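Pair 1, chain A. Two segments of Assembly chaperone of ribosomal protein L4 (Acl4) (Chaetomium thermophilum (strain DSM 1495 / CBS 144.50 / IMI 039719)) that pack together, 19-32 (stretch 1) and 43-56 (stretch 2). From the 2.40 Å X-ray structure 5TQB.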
# COMPACT_ATOMS: atom_id res chain seq x y z
N ASP A 19 -12.57 8.59 -9.40
CA ASP A 19 -13.96 8.97 -9.61
C ASP A 19 -14.75 7.75 -10.08
O ASP A 19 -15.20 7.69 -11.23
CB ASP A 19 -14.07 10.12 -10.62
CG ASP A 19 -15.44 10.76 -10.63
OD1 ASP A 19 -16.41 10.11 -10.17
OD2 ASP A 19 -15.56 11.92 -11.09
N ILE A 20 -14.93 6.80 -9.17
CA ILE A 20 -15.49 5.49 -9.50
C ILE A 20 -16.96 5.55 -9.92
O ILE A 20 -17.38 4.83 -10.82
CB ILE A 20 -15.32 4.52 -8.30
CG1 ILE A 20 -13.85 4.44 -7.91
CG2 ILE A 20 -15.86 3.13 -8.65
CD1 ILE A 20 -13.59 3.67 -6.63
N GLU A 21 -17.73 6.42 -9.28
CA GLU A 21 -19.15 6.54 -9.57
C GLU A 21 -19.39 6.91 -11.03
O GLU A 21 -20.19 6.28 -11.73
CB GLU A 21 -19.79 7.60 -8.66
CG GLU A 21 -19.54 7.38 -7.18
CD GLU A 21 -20.05 6.04 -6.68
OE1 GLU A 21 -21.03 5.52 -7.25
OE2 GLU A 21 -19.46 5.51 -5.71
N THR A 22 -18.70 7.95 -11.50
CA THR A 22 -18.89 8.42 -12.86
C THR A 22 -18.33 7.43 -13.88
O THR A 22 -18.85 7.30 -14.98
CB THR A 22 -18.21 9.79 -13.06
OG1 THR A 22 -18.63 10.68 -12.02
CG2 THR A 22 -18.58 10.38 -14.42
N ALA A 23 -17.27 6.72 -13.49
CA ALA A 23 -16.67 5.71 -14.34
C ALA A 23 -17.67 4.60 -14.65
O ALA A 23 -17.76 4.13 -15.78
CB ALA A 23 -15.43 5.12 -13.68
N ALA A 24 -18.41 4.18 -13.64
CA ALA A 24 -19.40 3.13 -13.82
C ALA A 24 -20.46 3.58 -14.82
O ALA A 24 -20.90 2.81 -15.66
CB ALA A 24 -20.04 2.77 -12.50
N LYS A 25 -20.86 4.84 -14.71
CA LYS A 25 -21.86 5.38 -15.63
C LYS A 25 -21.33 5.39 -17.06
O LYS A 25 -22.02 4.94 -17.97
CB LYS A 25 -22.27 6.79 -15.21
CG LYS A 25 -23.13 6.83 -13.96
CD LYS A 25 -23.68 8.23 -13.73
CE LYS A 25 -24.56 8.29 -12.49
NZ LYS A 25 -25.26 9.60 -12.35
N VAL A 26 -20.12 5.89 -17.25
CA VAL A 26 -19.54 5.99 -18.59
C VAL A 26 -19.23 4.61 -19.16
O VAL A 26 -19.40 4.38 -20.36
CB VAL A 26 -18.27 6.87 -18.60
CG1 VAL A 26 -17.64 6.91 -19.98
CG2 VAL A 26 -18.59 8.29 -18.15
N ALA A 27 -18.78 3.70 -18.30
CA ALA A 27 -18.47 2.33 -18.72
C ALA A 27 -19.74 1.58 -19.11
O ALA A 27 -19.72 0.75 -20.01
CB ALA A 27 -17.74 1.59 -17.61
N ARG A 28 -20.84 1.88 -18.42
CA ARG A 28 -22.11 1.25 -18.73
C ARG A 28 -22.59 1.70 -20.12
O ARG A 28 -22.85 0.87 -20.99
CB ARG A 28 -23.15 1.58 -17.65
CG ARG A 28 -24.61 1.39 -18.06
CD ARG A 28 -24.92 0.02 -18.65
NE ARG A 28 -24.50 -1.09 -17.79
CZ ARG A 28 -24.65 -2.37 -18.10
NH1 ARG A 28 -25.20 -2.73 -19.26
NH2 ARG A 28 -24.24 -3.31 -17.26
N THR A 29 -22.68 3.01 -20.32
CA THR A 29 -23.11 3.54 -21.61
C THR A 29 -22.22 3.00 -22.73
O THR A 29 -22.71 2.60 -23.78
CB THR A 29 -23.08 5.09 -21.64
OG1 THR A 29 -21.78 5.56 -21.31
CG2 THR A 29 -24.09 5.66 -20.65
N ALA A 30 -20.91 2.95 -22.47
CA ALA A 30 -19.96 2.41 -23.44
C ALA A 30 -20.38 1.02 -23.90
O ALA A 30 -20.57 0.78 -25.10
CB ALA A 30 -18.57 2.34 -22.81
N TYR A 31 -20.55 0.11 -22.94
CA TYR A 31 -20.86 -1.28 -23.24
C TYR A 31 -22.19 -1.44 -23.98
O TYR A 31 -22.33 -2.31 -24.84
CB TYR A 31 -20.89 -2.14 -21.96
CG TYR A 31 -21.22 -3.58 -22.25
CD1 TYR A 31 -22.45 -4.11 -21.90
CD2 TYR A 31 -20.31 -4.41 -22.89
CE1 TYR A 31 -22.76 -5.43 -22.17
CE2 TYR A 31 -20.61 -5.72 -23.17
CZ TYR A 31 -21.83 -6.23 -22.81
OH TYR A 31 -22.13 -7.54 -23.08
N GLU A 32 -23.15 -0.58 -23.66
CA GLU A 32 -24.44 -0.60 -24.35
C GLU A 32 -24.27 -0.39 -25.85
O GLU A 32 -25.04 -0.94 -26.64
CB GLU A 32 -25.38 0.47 -23.78
CG GLU A 32 -25.87 0.18 -22.37
CD GLU A 32 -26.74 1.29 -21.81
OE1 GLU A 32 -27.47 1.93 -22.61
OE2 GLU A 32 -26.70 1.52 -20.59
N ALA A 43 -12.90 -6.28 -23.17
CA ALA A 43 -12.27 -5.17 -22.47
C ALA A 43 -13.31 -4.36 -21.70
O ALA A 43 -13.05 -3.90 -20.60
CB ALA A 43 -11.52 -4.28 -23.46
N ALA A 44 -14.48 -4.19 -22.30
CA ALA A 44 -15.55 -3.42 -21.68
C ALA A 44 -16.09 -4.11 -20.42
O ALA A 44 -16.30 -3.47 -19.39
CB ALA A 44 -16.68 -3.20 -22.66
N LEU A 45 -16.31 -5.41 -20.52
CA LEU A 45 -16.79 -6.18 -19.38
C LEU A 45 -15.72 -6.26 -18.30
O LEU A 45 -16.02 -6.21 -17.11
CB LEU A 45 -17.22 -7.57 -19.84
CG LEU A 45 -18.45 -7.58 -20.75
CD1 LEU A 45 -18.57 -8.88 -21.52
CD2 LEU A 45 -19.71 -7.32 -19.92
N THR A 46 -14.46 -6.37 -18.72
CA THR A 46 -13.35 -6.37 -17.78
C THR A 46 -13.36 -5.08 -16.97
O THR A 46 -13.25 -5.10 -15.74
CB THR A 46 -12.00 -6.50 -18.51
OG1 THR A 46 -11.92 -7.80 -19.10
CG2 THR A 46 -10.83 -6.32 -17.57
N LEU A 47 -13.51 -3.95 -17.67
CA LEU A 47 -13.50 -2.64 -17.03
C LEU A 47 -14.65 -2.50 -16.05
O LEU A 47 -14.47 -2.02 -14.93
CB LEU A 47 -13.57 -1.54 -18.08
CG LEU A 47 -13.64 -0.11 -17.56
CD1 LEU A 47 -12.42 0.22 -16.73
CD2 LEU A 47 -13.76 0.87 -18.72
N LEU A 48 -15.84 -2.91 -16.48
CA LEU A 48 -17.00 -2.91 -15.60
C LEU A 48 -16.75 -3.80 -14.38
O LEU A 48 -17.28 -3.55 -13.30
CB LEU A 48 -18.24 -3.36 -16.37
CG LEU A 48 -18.93 -2.27 -17.20
CD1 LEU A 48 -19.88 -2.89 -18.21
CD2 LEU A 48 -19.68 -1.32 -16.29
N GLY A 49 -15.93 -4.83 -14.56
CA GLY A 49 -15.57 -5.72 -13.48
C GLY A 49 -14.67 -5.03 -12.46
O GLY A 49 -14.94 -5.09 -11.26
N GLN A 50 -13.61 -4.39 -12.95
CA GLN A 50 -12.69 -3.63 -12.10
C GLN A 50 -13.45 -2.57 -11.30
O GLN A 50 -13.19 -2.38 -10.12
CB GLN A 50 -11.64 -2.90 -12.95
CG GLN A 50 -10.74 -3.78 -13.80
CD GLN A 50 -9.93 -2.99 -14.81
OE1 GLN A 50 -10.06 -1.77 -14.91
NE2 GLN A 50 -9.08 -3.68 -15.57
N ILE A 51 -14.37 -1.89 -11.97
CA ILE A 51 -15.08 -0.77 -11.35
C ILE A 51 -15.92 -1.24 -10.18
O ILE A 51 -15.92 -0.63 -9.12
CB ILE A 51 -15.97 -0.04 -12.38
CG1 ILE A 51 -15.10 0.69 -13.40
CG2 ILE A 51 -16.89 0.97 -11.68
CD1 ILE A 51 -15.85 1.13 -14.66
N HIS A 52 -16.64 -2.34 -10.38
CA HIS A 52 -17.52 -2.85 -9.35
C HIS A 52 -16.74 -3.54 -8.22
O HIS A 52 -17.25 -3.67 -7.11
CB HIS A 52 -18.58 -3.76 -9.96
CG HIS A 52 -19.64 -3.01 -10.69
ND1 HIS A 52 -19.46 -2.50 -11.96
CD2 HIS A 52 -20.90 -2.66 -10.33
CE1 HIS A 52 -20.56 -1.88 -12.35
NE2 HIS A 52 -21.45 -1.96 -11.37
N VAL A 53 -15.51 -3.95 -8.51
CA VAL A 53 -14.63 -4.46 -7.46
C VAL A 53 -14.24 -3.30 -6.56
O VAL A 53 -14.30 -3.40 -5.34
CB VAL A 53 -13.35 -5.10 -8.06
CG1 VAL A 53 -12.15 -4.96 -7.12
CG2 VAL A 53 -13.59 -6.56 -8.38
N GLU A 54 -13.84 -2.19 -7.19
CA GLU A 54 -13.44 -1.01 -6.45
C GLU A 54 -14.62 -0.43 -5.67
O GLU A 54 -14.42 0.25 -4.66
CB GLU A 54 -12.87 0.04 -7.41
CG GLU A 54 -11.70 -0.47 -8.24
CD GLU A 54 -10.37 0.15 -7.85
OE1 GLU A 54 -9.34 -0.55 -7.92
OE2 GLU A 54 -10.36 1.34 -7.49
N LEU A 55 -15.84 -0.72 -6.12
CA LEU A 55 -17.05 -0.26 -5.44
C LEU A 55 -17.44 -1.16 -4.27
O LEU A 55 -18.29 -0.80 -3.45
CB LEU A 55 -18.22 -0.19 -6.41
CG LEU A 55 -18.28 0.99 -7.39
CD1 LEU A 55 -19.48 0.84 -8.33
CD2 LEU A 55 -18.35 2.32 -6.65
N GLY A 56 -16.84 -2.34 -4.20
CA GLY A 56 -17.17 -3.31 -3.17
C GLY A 56 -18.37 -4.17 -3.53
O GLY A 56 -18.84 -4.95 -2.71

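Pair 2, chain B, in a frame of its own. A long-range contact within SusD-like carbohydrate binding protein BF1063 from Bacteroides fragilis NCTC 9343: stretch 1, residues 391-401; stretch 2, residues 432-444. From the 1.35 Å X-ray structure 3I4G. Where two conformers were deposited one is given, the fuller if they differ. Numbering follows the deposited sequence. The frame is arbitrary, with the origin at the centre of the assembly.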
# COMPACT_ATOMS: atom_id res chain seq x y z
N LEU B 391 14.75 -3.18 4.04
CA LEU B 391 15.97 -2.45 4.39
C LEU B 391 15.66 -1.19 5.16
O LEU B 391 16.29 -0.90 6.19
CB LEU B 391 16.76 -2.09 3.13
CG LEU B 391 17.31 -3.24 2.31
CD1 LEU B 391 18.08 -2.73 1.08
CD2 LEU B 391 18.22 -4.14 3.15
N LEU B 392 14.64 -0.43 4.74
CA LEU B 392 14.27 0.79 5.48
C LEU B 392 13.63 0.45 6.82
O LEU B 392 13.78 1.19 7.78
CB LEU B 392 13.38 1.68 4.64
CG LEU B 392 13.97 2.21 3.34
CD1 LEU B 392 12.94 2.93 2.49
CD2 LEU B 392 15.18 3.10 3.63
N GLY B 393 12.91 -0.65 6.88
CA GLY B 393 12.31 -1.08 8.13
C GLY B 393 13.35 -1.46 9.15
O GLY B 393 13.23 -1.14 10.35
N TYR B 394 14.37 -2.21 8.73
CA TYR B 394 15.49 -2.56 9.59
C TYR B 394 16.12 -1.31 10.19
O TYR B 394 16.30 -1.21 11.38
CB TYR B 394 16.51 -3.37 8.80
CG TYR B 394 17.78 -3.71 9.55
CD1 TYR B 394 17.76 -4.38 10.76
CD2 TYR B 394 19.03 -3.38 9.03
CE1 TYR B 394 18.91 -4.68 11.42
CE2 TYR B 394 20.19 -3.74 9.67
CZ TYR B 394 20.12 -4.36 10.88
OH TYR B 394 21.30 -4.69 11.51
N LEU B 395 16.43 -0.32 9.33
CA LEU B 395 17.05 0.91 9.78
C LEU B 395 16.12 1.66 10.73
O LEU B 395 16.58 2.15 11.77
CB LEU B 395 17.45 1.77 8.58
CG LEU B 395 18.18 3.07 8.93
CD1 LEU B 395 19.45 2.82 9.76
CD2 LEU B 395 18.52 3.82 7.64
N GLU B 396 14.84 1.79 10.41
CA GLU B 396 13.90 2.46 11.30
C GLU B 396 13.91 1.80 12.67
O GLU B 396 13.94 2.47 13.70
CB GLU B 396 12.48 2.47 10.72
CG GLU B 396 11.43 3.07 11.64
CD GLU B 396 10.03 3.11 11.10
OE1 GLU B 396 9.78 2.79 9.93
OE2 GLU B 396 9.17 3.50 11.92
N CYS B 397 13.88 0.48 12.69
CA CYS B 397 13.86 -0.27 13.95
C CYS B 397 15.14 -0.05 14.75
O CYS B 397 15.09 0.09 15.99
CB CYS B 397 13.60 -1.77 13.73
SG CYS B 397 11.93 -2.17 13.21
N LEU B 398 16.29 -0.06 14.09
CA LEU B 398 17.55 0.19 14.82
C LEU B 398 17.55 1.57 15.45
O LEU B 398 17.97 1.73 16.60
CB LEU B 398 18.76 0.09 13.90
CG LEU B 398 19.10 -1.28 13.33
CD1 LEU B 398 20.28 -1.09 12.33
CD2 LEU B 398 19.46 -2.30 14.40
N VAL B 399 17.13 2.58 14.69
CA VAL B 399 17.04 3.95 15.20
C VAL B 399 16.11 4.03 16.41
O VAL B 399 16.47 4.56 17.47
CB VAL B 399 16.54 4.89 14.14
CG1 VAL B 399 16.16 6.28 14.74
CG2 VAL B 399 17.58 5.02 13.02
N GLU B 400 14.96 3.40 16.32
CA GLU B 400 13.98 3.48 17.42
C GLU B 400 14.38 2.65 18.61
O GLU B 400 13.98 2.96 19.75
CB GLU B 400 12.59 3.05 16.92
CG GLU B 400 11.98 3.94 15.88
CD GLU B 400 11.59 5.31 16.37
OE1 GLU B 400 11.67 5.61 17.57
OE2 GLU B 400 11.23 6.14 15.51
N ASP B 401 15.21 1.63 18.38
CA ASP B 401 15.73 0.79 19.47
C ASP B 401 17.03 1.35 20.06
O ASP B 401 17.67 0.67 20.85
CB ASP B 401 15.98 -0.63 18.98
CG ASP B 401 16.17 -1.63 20.11
OD1 ASP B 401 15.44 -1.53 21.13
OD2 ASP B 401 17.00 -2.55 19.95
N THR B 432 23.10 10.65 13.63
CA THR B 432 22.45 11.18 14.85
C THR B 432 20.99 10.71 14.85
O THR B 432 20.24 11.04 13.95
CB THR B 432 22.56 12.66 14.92
OG1 THR B 432 23.96 13.00 15.05
CG2 THR B 432 21.81 13.20 16.14
N PRO B 433 20.56 9.99 15.90
CA PRO B 433 19.26 9.29 15.82
C PRO B 433 18.05 10.15 15.61
O PRO B 433 17.20 9.80 14.81
CB PRO B 433 19.15 8.60 17.19
CG PRO B 433 20.55 8.55 17.69
CD PRO B 433 21.20 9.80 17.22
N ALA B 434 17.93 11.26 16.32
CA ALA B 434 16.79 12.17 16.13
C ALA B 434 16.69 12.68 14.70
O ALA B 434 15.60 12.69 14.09
CB ALA B 434 16.89 13.34 17.11
N LYS B 435 17.83 13.02 14.12
CA LYS B 435 17.85 13.48 12.75
C LYS B 435 17.62 12.34 11.79
O LYS B 435 16.92 12.48 10.79
CB LYS B 435 19.16 14.18 12.44
CG LYS B 435 19.30 15.53 13.13
CD LYS B 435 20.64 16.16 12.84
N LEU B 436 18.17 11.17 12.09
CA LEU B 436 18.03 10.05 11.17
C LEU B 436 16.57 9.52 11.13
O LEU B 436 16.12 9.04 10.09
CB LEU B 436 19.03 8.94 11.51
CG LEU B 436 19.15 7.76 10.56
CD1 LEU B 436 19.44 8.18 9.10
CD2 LEU B 436 20.25 6.80 11.06
N ARG B 437 15.83 9.65 12.22
CA ARG B 437 14.42 9.22 12.22
C ARG B 437 13.68 9.90 11.08
O ARG B 437 12.97 9.25 10.31
CB ARG B 437 13.72 9.53 13.56
CG ARG B 437 12.23 9.28 13.53
CD ARG B 437 11.51 9.68 14.80
NE ARG B 437 11.93 8.82 15.90
CZ ARG B 437 12.81 9.13 16.85
NH1 ARG B 437 13.38 10.32 16.90
NH2 ARG B 437 13.09 8.25 17.81
N GLU B 438 13.87 11.21 10.94
CA GLU B 438 13.11 11.96 9.95
C GLU B 438 13.61 11.67 8.54
O GLU B 438 12.82 11.64 7.60
CB GLU B 438 13.12 13.46 10.28
CG GLU B 438 12.68 13.82 11.73
CD GLU B 438 11.34 13.20 12.17
OE1 GLU B 438 11.25 12.80 13.36
OE2 GLU B 438 10.38 13.09 11.35
N ILE B 439 14.90 11.41 8.40
CA ILE B 439 15.46 11.05 7.11
C ILE B 439 14.89 9.69 6.67
O ILE B 439 14.52 9.53 5.51
CB ILE B 439 16.99 10.99 7.19
CG1 ILE B 439 17.55 12.39 7.36
CG2 ILE B 439 17.60 10.29 5.96
CD1 ILE B 439 19.03 12.43 7.76
N VAL B 440 14.83 8.72 7.57
CA VAL B 440 14.32 7.39 7.20
C VAL B 440 12.83 7.45 6.88
O VAL B 440 12.37 6.82 5.93
CB VAL B 440 14.62 6.34 8.28
CG1 VAL B 440 14.15 4.98 7.82
CG2 VAL B 440 16.10 6.27 8.55
N ARG B 441 12.05 8.17 7.68
CA ARG B 441 10.61 8.29 7.41
C ARG B 441 10.39 8.93 6.08
O ARG B 441 9.51 8.50 5.32
CB ARG B 441 9.89 9.10 8.50
CG ARG B 441 9.84 8.37 9.81
CD ARG B 441 8.94 9.07 10.79
NE ARG B 441 8.88 8.33 12.06
CZ ARG B 441 8.13 8.72 13.10
NH1 ARG B 441 7.48 9.86 13.05
NH2 ARG B 441 8.09 7.95 14.20
N HIS B 442 11.18 9.95 5.78
CA HIS B 442 11.05 10.62 4.49
C HIS B 442 11.46 9.69 3.34
O HIS B 442 10.79 9.66 2.29
CB HIS B 442 11.90 11.89 4.47
CG HIS B 442 11.86 12.58 3.15
ND1 HIS B 442 12.86 12.47 2.22
CD2 HIS B 442 10.88 13.31 2.58
CE1 HIS B 442 12.50 13.13 1.12
NE2 HIS B 442 11.31 13.67 1.33
N GLU B 443 12.55 8.94 3.48
CA GLU B 443 12.98 8.06 2.43
C GLU B 443 11.92 7.01 2.18
O GLU B 443 11.65 6.65 1.05
CB GLU B 443 14.33 7.43 2.76
CG GLU B 443 14.91 6.66 1.60
CD GLU B 443 15.31 7.59 0.44
OE1 GLU B 443 15.69 8.78 0.66
OE2 GLU B 443 15.27 7.13 -0.71
N ARG B 444 11.33 6.48 3.25
CA ARG B 444 10.30 5.53 3.13
C ARG B 444 9.10 6.11 2.36
O ARG B 444 8.50 5.46 1.51
CB ARG B 444 9.89 5.06 4.54
CG ARG B 444 8.89 4.01 4.57
CD ARG B 444 8.59 3.66 6.06
NE ARG B 444 7.55 2.67 6.11
CZ ARG B 444 7.72 1.37 6.22
NH1 ARG B 444 8.93 0.82 6.37
NH2 ARG B 444 6.64 0.63 6.20
O HOH W 1 11.16 2.26 7.63
O HOH W 2 9.87 5.82 13.22

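Both pairs are antiparallel helix packings with nearly the same geometry. In pair 1 the helix axes approach to 9.7 Å with their directions 159° apart; in pair 2 the values are 9.8 Å and 156°. The N, CA and C atoms of 14 central residues superpose with an RMSD of 0.3 Å, and the buried areas, 629 and 637 Å², are almost equal. Yet one interface is closed almost wholly by apolar contacts, while the other combines an apolar strip with charged groups and water.

The apolar strip is common to both. Ile20(A) matches Leu392(B), Ala27(A) matches Val399(B), and on the second helix Leu47(A) matches Leu436(B) and Ile51(A) matches Val440(B). In pair 1 the side chain of Ile51(A) is a knob among Ile20(A), Ala23(A), Ala24(A) and Ala27(A). The three alanines take up little room, so the long isoleucine can reach the opposing helix: its CD1 lies 3.5 Å from Ala27(A) CB, and its CG2 3.7 Å from Ala24(A) CB. Pair 2 distributes the bulk differently. The shorter, beta-branched Val440(B) faces the larger Leu395(B), which matches Ala23(A), with Val440(B) CG2 3.6 Å from Leu395(B) CD2. Likewise Val399(B) brings its CG2 to 3.8 Å from Leu436(B) CD2, whereas Ala27(A) CB stays 4.2 Å from Leu47(A) CD2. Larger groups on the first helix thus fill space that the isoleucine fills from the second in pair 1.

The sharpest difference lies at Arg28(A) and Leu48(A), matched by Glu400(B) and Arg437(B). Leu48(A) is a knob among Ala24(A), Ala27(A), Arg28(A) and Tyr31(A); its CB starts sideways, but the branched end turns inward, with CD2 3.7 Å from Ala27(A) CB. Arg437(B) also starts sideways, and its long chain carries the guanidinium to Glu400(B). Two hydrogen bonds form this salt bridge, from Arg437(B) NE to Glu400(B) OE2 at 2.8 Å and from Arg437(B) NH2 to Glu400(B) OE1 at 3.0 Å. The carboxylate meets the edge of the guanidinium, where the N-H groups point. Glu400(B) OE2 also makes a long salt bridge, 3.9 Å, to NH2 of Arg441(B), the match of His52(A). His52(A) instead turns back to its own helix, donating from ND1 to Leu48(A) O at 2.8 Å.

Where pair 1 has the small Ala24(A), pair 2 has Glu396(B), whose buried carboxylate needs polar partners. Water 1 donates to Glu396(B) OE1 at 2.7 Å and accepts from Arg444(B) NH1 at 2.9 Å, linking the helices. Water 2 donates to Glu396(B) OE2 and Glu400(B) OE2, each at 2.7 Å, and accepts from Arg441(B) NE at 2.9 Å. Arg444(B) matches Leu55(A), and both pack against the same matched position on the first helix. Leu55(A) uses its apolar end, with CD2 3.3 Å from Ile20(A) CG2; Arg444(B) lies against Leu392(B) with the start of its chain, CB 4.2 Å from Leu392(B) CD1, while its guanidinium reaches water 1. No hydrogen bond crosses pair 1; its counterpart joins a similar backbone fit with directional polar links.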